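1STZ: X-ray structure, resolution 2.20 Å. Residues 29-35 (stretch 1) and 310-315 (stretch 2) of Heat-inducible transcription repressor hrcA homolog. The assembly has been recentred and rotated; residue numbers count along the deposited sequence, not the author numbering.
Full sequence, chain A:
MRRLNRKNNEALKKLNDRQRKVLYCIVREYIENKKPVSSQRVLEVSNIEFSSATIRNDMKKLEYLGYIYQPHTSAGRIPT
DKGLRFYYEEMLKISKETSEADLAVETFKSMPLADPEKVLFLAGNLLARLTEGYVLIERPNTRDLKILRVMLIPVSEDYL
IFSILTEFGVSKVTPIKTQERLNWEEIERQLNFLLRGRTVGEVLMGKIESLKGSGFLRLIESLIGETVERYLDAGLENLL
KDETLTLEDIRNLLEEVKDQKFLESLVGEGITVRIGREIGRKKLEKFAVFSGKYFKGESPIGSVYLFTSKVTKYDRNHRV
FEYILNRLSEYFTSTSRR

Stretch 1 29-35: EYIENKK
Stretch 2 (310-315) KVTKYD

Stretch 1 is the end of a helix that begins earlier in the chain; stretch 2, running obliquely against it, is a loop, opened out from Val311 to Lys313, leading into another. Residues 29-33 keep helical torsions, from -65/-36 at Glu29 to -110/-20 at Asn33. Lys34 then leaves the helix with positive phi (70/41), and Lys35 is extended (-137/155). The Asn33 N to Glu29 O hydrogen bond is 3.1 Å; Lys34 N to Tyr30 O, at 2.7 Å, is weak. In stretch 2, Lys310 (-72/-13) precedes Val311 (-88/83), Thr312 (-150/166) and Lys313 (-82/90), which occupies the N-cap position before the helix entered at Tyr314 (-60/-40) and Asp315 (-67/-45).

Register is set by Ile31 and Val311, whose CA atoms lie 5.3 Å apart. Val311 (chi1 t, -170°) lays a methyl on the helix backbone: its CG1 is 3.9 Å from Ile31 CA. Its CG2 instead meets the Tyr30 ring obliquely, 3.6 Å from CE2. Tyr30 has chi1 176° and chi2 65°; its CA-to-CB bond points sideways, but the ring end comes nearer.

Ile31 (chi1 m, -76°; chi2 t, 160°) reaches along the loop. Its CD1 lies 3.3 Å from Thr312 O, a tight van der Waals contact, and 4.1 Å from Tyr314 CD1, at the ring edge and near the ring plane. Its CG2 is 4.1 Å from Lys313 CG and its CG1 4.4 Å from Val311 CG1, so it touches four successive residues. Tyr314 (chi1 -74°, chi2 91°) turns its ring back along its own stretch, where OH donates a 2.6 Å hydrogen bond to Lys310 O. Thr312 (chi1 -175°) directs CB away from the helix, while its carbonyl O meets Ile31 CD1.

Lys34 folds back over the helix end: chi1 m (-55°), chi2 and chi3 t, and chi4 p (60°) carry NZ to a 2.7 Å hydrogen bond with Ile31 O. The aliphatic part of this chain also packs on stretch 2, with CE 4.0 Å from Val311 CG1. Asn33 (chi1 -72°, chi2 -37°) donates from ND2 to Glu29 OE1 at 2.6 Å, with an N-H...acceptor angle of 136°; Glu29 adopts chi1 t and chi2 p.

No hydrogen bond crosses the interface, which buries 325 Å² in total. Glu32 (t, p, chi3 18°) and Lys313 (m, t, t, t) bring opposite charges together, but OE1 to NZ is 4.5 Å, beyond a salt bridge. Apolar packing therefore dominates the direct contact.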

# COMPACT_ATOMS: atom_id res chain seq x y z
N GLU A 29 -21.45 -20.51 3.69
CA GLU A 29 -20.98 -21.51 2.74
C GLU A 29 -21.38 -21.16 1.30
O GLU A 29 -20.61 -21.39 0.38
CB GLU A 29 -21.51 -22.90 3.11
CG GLU A 29 -21.01 -24.04 2.23
CD GLU A 29 -19.50 -24.20 2.24
OE1 GLU A 29 -18.98 -24.92 1.36
OE2 GLU A 29 -18.83 -23.61 3.11
N TYR A 30 -22.55 -20.57 1.11
CA TYR A 30 -23.02 -20.25 -0.25
C TYR A 30 -22.20 -19.12 -0.87
O TYR A 30 -21.84 -19.17 -2.04
CB TYR A 30 -24.49 -19.86 -0.24
CG TYR A 30 -25.02 -19.42 -1.59
CD1 TYR A 30 -25.09 -20.31 -2.65
CD2 TYR A 30 -25.45 -18.11 -1.79
CE1 TYR A 30 -25.59 -19.91 -3.90
CE2 TYR A 30 -25.95 -17.71 -3.01
CZ TYR A 30 -26.01 -18.60 -4.06
OH TYR A 30 -26.50 -18.17 -5.27
N ILE A 31 -21.93 -18.09 -0.07
CA ILE A 31 -21.09 -16.97 -0.49
C ILE A 31 -19.69 -17.48 -0.87
O ILE A 31 -19.16 -17.10 -1.93
CB ILE A 31 -21.04 -15.90 0.64
CG1 ILE A 31 -22.35 -15.11 0.64
CG2 ILE A 31 -19.85 -14.98 0.46
CD1 ILE A 31 -22.66 -14.38 1.94
N GLU A 32 -19.12 -18.35 -0.04
CA GLU A 32 -17.77 -18.89 -0.27
C GLU A 32 -17.64 -19.73 -1.56
O GLU A 32 -16.75 -19.48 -2.37
CB GLU A 32 -17.33 -19.71 0.95
CG GLU A 32 -15.92 -20.32 0.90
CD GLU A 32 -14.80 -19.30 0.80
OE1 GLU A 32 -15.04 -18.11 1.12
OE2 GLU A 32 -13.68 -19.68 0.41
N ASN A 33 -18.50 -20.73 -1.74
CA ASN A 33 -18.36 -21.71 -2.84
C ASN A 33 -19.41 -21.59 -3.94
O ASN A 33 -19.20 -22.10 -5.04
CB ASN A 33 -18.37 -23.14 -2.30
CG ASN A 33 -17.09 -23.49 -1.56
OD1 ASN A 33 -16.01 -23.08 -1.95
ND2 ASN A 33 -17.23 -24.26 -0.49
N LYS A 34 -20.54 -20.96 -3.62
CA LYS A 34 -21.54 -20.55 -4.61
C LYS A 34 -22.26 -21.73 -5.21
O LYS A 34 -22.52 -21.77 -6.41
CB LYS A 34 -20.89 -19.65 -5.68
CG LYS A 34 -20.21 -18.46 -5.00
CD LYS A 34 -19.69 -17.42 -5.94
CE LYS A 34 -19.07 -16.28 -5.13
NZ LYS A 34 -17.94 -16.76 -4.28
N LYS A 35 -22.59 -22.69 -4.36
CA LYS A 35 -23.37 -23.85 -4.75
C LYS A 35 -24.42 -24.14 -3.68
O LYS A 35 -24.25 -23.78 -2.51
CB LYS A 35 -22.45 -25.06 -4.96
CG LYS A 35 -21.58 -24.96 -6.21
CD LYS A 35 -21.18 -26.34 -6.76
CE LYS A 35 -22.33 -27.03 -7.50
NZ LYS A 35 -21.83 -28.10 -8.43
N LYS A 310 -25.06 -9.77 -4.95
CA LYS A 310 -25.58 -10.04 -3.60
C LYS A 310 -24.97 -11.29 -2.99
O LYS A 310 -25.14 -11.52 -1.79
CB LYS A 310 -27.12 -10.12 -3.58
CG LYS A 310 -27.75 -11.24 -4.35
CD LYS A 310 -29.27 -11.12 -4.25
CE LYS A 310 -30.00 -12.09 -5.19
NZ LYS A 310 -31.47 -11.83 -5.14
N VAL A 311 -24.30 -12.10 -3.81
CA VAL A 311 -23.47 -13.20 -3.36
C VAL A 311 -22.07 -12.66 -3.12
O VAL A 311 -21.20 -12.72 -3.98
CB VAL A 311 -23.44 -14.39 -4.36
CG1 VAL A 311 -22.75 -15.60 -3.73
CG2 VAL A 311 -24.86 -14.76 -4.83
N THR A 312 -21.87 -12.07 -1.94
CA THR A 312 -20.64 -11.34 -1.65
C THR A 312 -20.31 -11.41 -0.17
O THR A 312 -21.16 -11.77 0.66
CB THR A 312 -20.80 -9.87 -2.13
OG1 THR A 312 -19.57 -9.15 -1.97
CG2 THR A 312 -21.81 -9.09 -1.28
N LYS A 313 -19.09 -11.04 0.17
CA LYS A 313 -18.65 -11.05 1.56
C LYS A 313 -19.11 -9.78 2.27
O LYS A 313 -18.38 -8.78 2.27
CB LYS A 313 -17.13 -11.17 1.59
CG LYS A 313 -16.62 -12.51 1.02
CD LYS A 313 -15.10 -12.59 1.07
CE LYS A 313 -14.59 -14.03 1.05
NZ LYS A 313 -13.10 -14.09 1.15
N TYR A 314 -20.31 -9.81 2.86
CA TYR A 314 -20.95 -8.63 3.43
C TYR A 314 -20.14 -7.95 4.54
O TYR A 314 -20.09 -6.73 4.59
CB TYR A 314 -22.37 -8.95 3.92
CG TYR A 314 -23.37 -9.13 2.78
CD1 TYR A 314 -23.60 -10.39 2.21
CD2 TYR A 314 -24.06 -8.04 2.26
CE1 TYR A 314 -24.51 -10.54 1.14
CE2 TYR A 314 -24.96 -8.18 1.22
CZ TYR A 314 -25.17 -9.43 0.66
OH TYR A 314 -26.05 -9.51 -0.38
N ASP A 315 -19.51 -8.73 5.41
CA ASP A 315 -18.76 -8.19 6.55
C ASP A 315 -17.55 -7.44 6.02
O ASP A 315 -17.26 -6.34 6.46
CB ASP A 315 -18.31 -9.33 7.47
CG ASP A 315 -18.02 -8.88 8.90
OD1 ASP A 315 -17.68 -7.71 9.15
OD2 ASP A 315 -18.07 -9.68 9.86